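Local coordinates for uncharacterized protein DSY3957 (PDB 3HXL) that probably builds the contractile tail sheath of a phage or phage-like particle, as other members of the myovirus tail sheath family do, at residues Pro239-Glu244 with Ile327-Ser332. Residues are numbered along the deposited sequence; the frame is centred on the assembly and turned at random.
Sequences PAADYE and INTLTS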
loop_
_atom_site.group_PDB
_atom_site.type_symbol
_atom_site.label_atom_id
_atom_site.label_comp_id
_atom_site.label_asym_id
_atom_site.label_seq_id
_atom_site.Cartn_x
_atom_site.Cartn_y
_atom_site.Cartn_z
ATOM N N PRO A 239 -7.367 11.763 14.826
ATOM C CA PRO A 239 -6.431 11.660 15.946
ATOM C C PRO A 239 -7.042 10.888 17.117
ATOM O O PRO A 239 -6.330 10.439 18.014
ATOM C CB PRO A 239 -6.142 13.118 16.284
ATOM C CG PRO A 239 -7.413 13.807 15.912
ATOM C CD PRO A 239 -7.754 13.165 14.593
ATOM N N ALA A 240 -8.362 10.722 17.096
ATOM C CA ALA A 240 -9.048 10.003 18.167
ATOM C C ALA A 240 -8.560 8.558 18.300
ATOM O O ALA A 240 -8.792 7.905 19.325
ATOM C CB ALA A 240 -10.572 10.027 17.930
ATOM N N ALA A 241 -7.894 8.056 17.263
ATOM C CA ALA A 241 -7.373 6.691 17.279
ATOM C C ALA A 241 -6.422 6.484 18.468
ATOM O O ALA A 241 -6.383 5.402 19.058
ATOM C CB ALA A 241 -6.638 6.391 15.955
ATOM N N ASP A 242 -5.650 7.523 18.791
ATOM C CA ASP A 242 -4.702 7.502 19.913
ATOM C C ASP A 242 -3.978 6.158 20.007
ATOM O O ASP A 242 -3.935 5.522 21.063
ATOM C CB ASP A 242 -5.464 7.816 21.213
ATOM C CG ASP A 242 -4.558 7.918 22.433
ATOM O OD1 ASP A 242 -3.350 8.200 22.280
ATOM O OD2 ASP A 242 -5.073 7.736 23.561
ATOM N N TYR A 243 -3.398 5.745 18.883
ATOM C CA TYR A 243 -2.703 4.472 18.792
ATOM C C TYR A 243 -1.505 4.589 17.841
ATOM O O TYR A 243 -1.614 5.208 16.780
ATOM C CB TYR A 243 -3.690 3.417 18.297
ATOM C CG TYR A 243 -3.101 2.033 18.156
ATOM C CD1 TYR A 243 -2.489 1.404 19.239
ATOM C CD2 TYR A 243 -3.146 1.357 16.935
ATOM C CE1 TYR A 243 -1.930 0.135 19.112
ATOM C CE2 TYR A 243 -2.590 0.082 16.796
ATOM C CZ TYR A 243 -1.985 -0.514 17.893
ATOM O OH TYR A 243 -1.417 -1.753 17.775
ATOM N N GLU A 244 -0.374 3.997 18.227
ATOM C CA GLU A 244 0.853 4.059 17.416
ATOM C C GLU A 244 0.725 3.363 16.065
ATOM O O GLU A 244 1.557 3.555 15.169
ATOM C CB GLU A 244 2.045 3.454 18.177
ATOM C CG GLU A 244 1.928 1.959 18.466
ATOM C CD GLU A 244 1.291 1.676 19.822
ATOM O OE1 GLU A 244 0.624 2.581 20.367
ATOM O OE2 GLU A 244 1.459 0.551 20.333
ATOM N N ILE A 327 4.933 11.816 12.964
ATOM C CA ILE A 327 4.354 11.169 14.134
ATOM C C ILE A 327 3.041 10.461 13.858
ATOM O O ILE A 327 2.365 10.738 12.859
ATOM C CB ILE A 327 4.092 12.191 15.265
ATOM C CG1 ILE A 327 3.145 13.289 14.759
ATOM C CG2 ILE A 327 5.397 12.782 15.750
ATOM C CD1 ILE A 327 2.642 14.226 15.859
ATOM N N ASN A 328 2.697 9.529 14.747
ATOM C CA ASN A 328 1.444 8.794 14.642
ATOM C C ASN A 328 0.482 9.394 15.678
ATOM O O ASN A 328 0.828 10.361 16.356
ATOM C CB ASN A 328 1.668 7.287 14.866
ATOM C CG ASN A 328 2.380 6.979 16.168
ATOM O OD1 ASN A 328 1.873 7.264 17.260
ATOM N ND2 ASN A 328 3.558 6.375 16.062
ATOM N N THR A 329 -0.715 8.829 15.798
ATOM C CA THR A 329 -1.722 9.370 16.711
ATOM C C THR A 329 -1.572 9.116 18.203
ATOM O O THR A 329 -2.372 9.626 18.992
ATOM C CB THR A 329 -3.119 8.881 16.336
ATOM O OG1 THR A 329 -3.172 7.462 16.472
ATOM C CG2 THR A 329 -3.451 9.257 14.909
ATOM N N LEU A 330 -0.586 8.329 18.610
ATOM C CA LEU A 330 -0.429 8.052 20.036
ATOM C C LEU A 330 -0.135 9.297 20.863
ATOM O O LEU A 330 0.890 9.955 20.663
ATOM C CB LEU A 330 0.681 7.026 20.271
ATOM C CG LEU A 330 0.918 6.699 21.749
ATOM C CD1 LEU A 330 -0.306 5.965 22.322
ATOM C CD2 LEU A 330 2.152 5.817 21.875
ATOM N N THR A 331 -1.036 9.617 21.793
ATOM C CA THR A 331 -0.853 10.773 22.672
ATOM C C THR A 331 -0.977 10.417 24.152
ATOM O O THR A 331 -0.472 11.146 24.999
ATOM C CB THR A 331 -1.865 11.916 22.386
ATOM O OG1 THR A 331 -3.201 11.430 22.551
ATOM C CG2 THR A 331 -1.685 12.453 20.977
ATOM N N SER A 332 -1.649 9.309 24.467
ATOM C CA SER A 332 -1.807 8.891 25.858
ATOM C C SER A 332 -0.587 8.072 26.264
ATOM O O SER A 332 -0.628 6.847 26.281
ATOM C CB SER A 332 -3.071 8.042 26.031
ATOM O OG SER A 332 -4.217 8.759 25.621
#
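Asp242 bridges two loops in the subtilisin-like region of the sheath protein, its carboxylate reaching from the turn between strands 232-236 and 246-255 to the backbone of Thr331 and Ser332, on the way to helix 344-364. With CG anti to the backbone N (chi1 -176°), Asp242 OD1 takes two amides: Thr331 N at 2.8 Å, nearly straight at 171°, and Ser332 N at 3.0 Å on the syn side. Asp242 OD2 lies 2.5 Å from Ser332 OG, so short that the exact geometry is doubtful. Further back, the CA-H of Asp242 points at Thr329 O, 3.3 Å from CA.

Thr329 tucks its hydroxyl into the 239-244 loop, OG1 lying 2.8 Å from Tyr243 O and also within bonding reach of Val246 O, so one proton has two possible acceptors. Beside it, Asn328 OD1 closes an Asx turn onto Leu330 N (3.0 Å) and rests 3.4 Å from Glu244 CA, while its ND2 bonds Phe341 O. Glu244 OE1 continues to a salt bridge with Lys337.

Two backbone amides converging on Asp242 OD1 would stabilise the negative charge and probably favour the ionised form, so the two loops are held mainly by polar contacts, with Leu330 packing alongside Glu244.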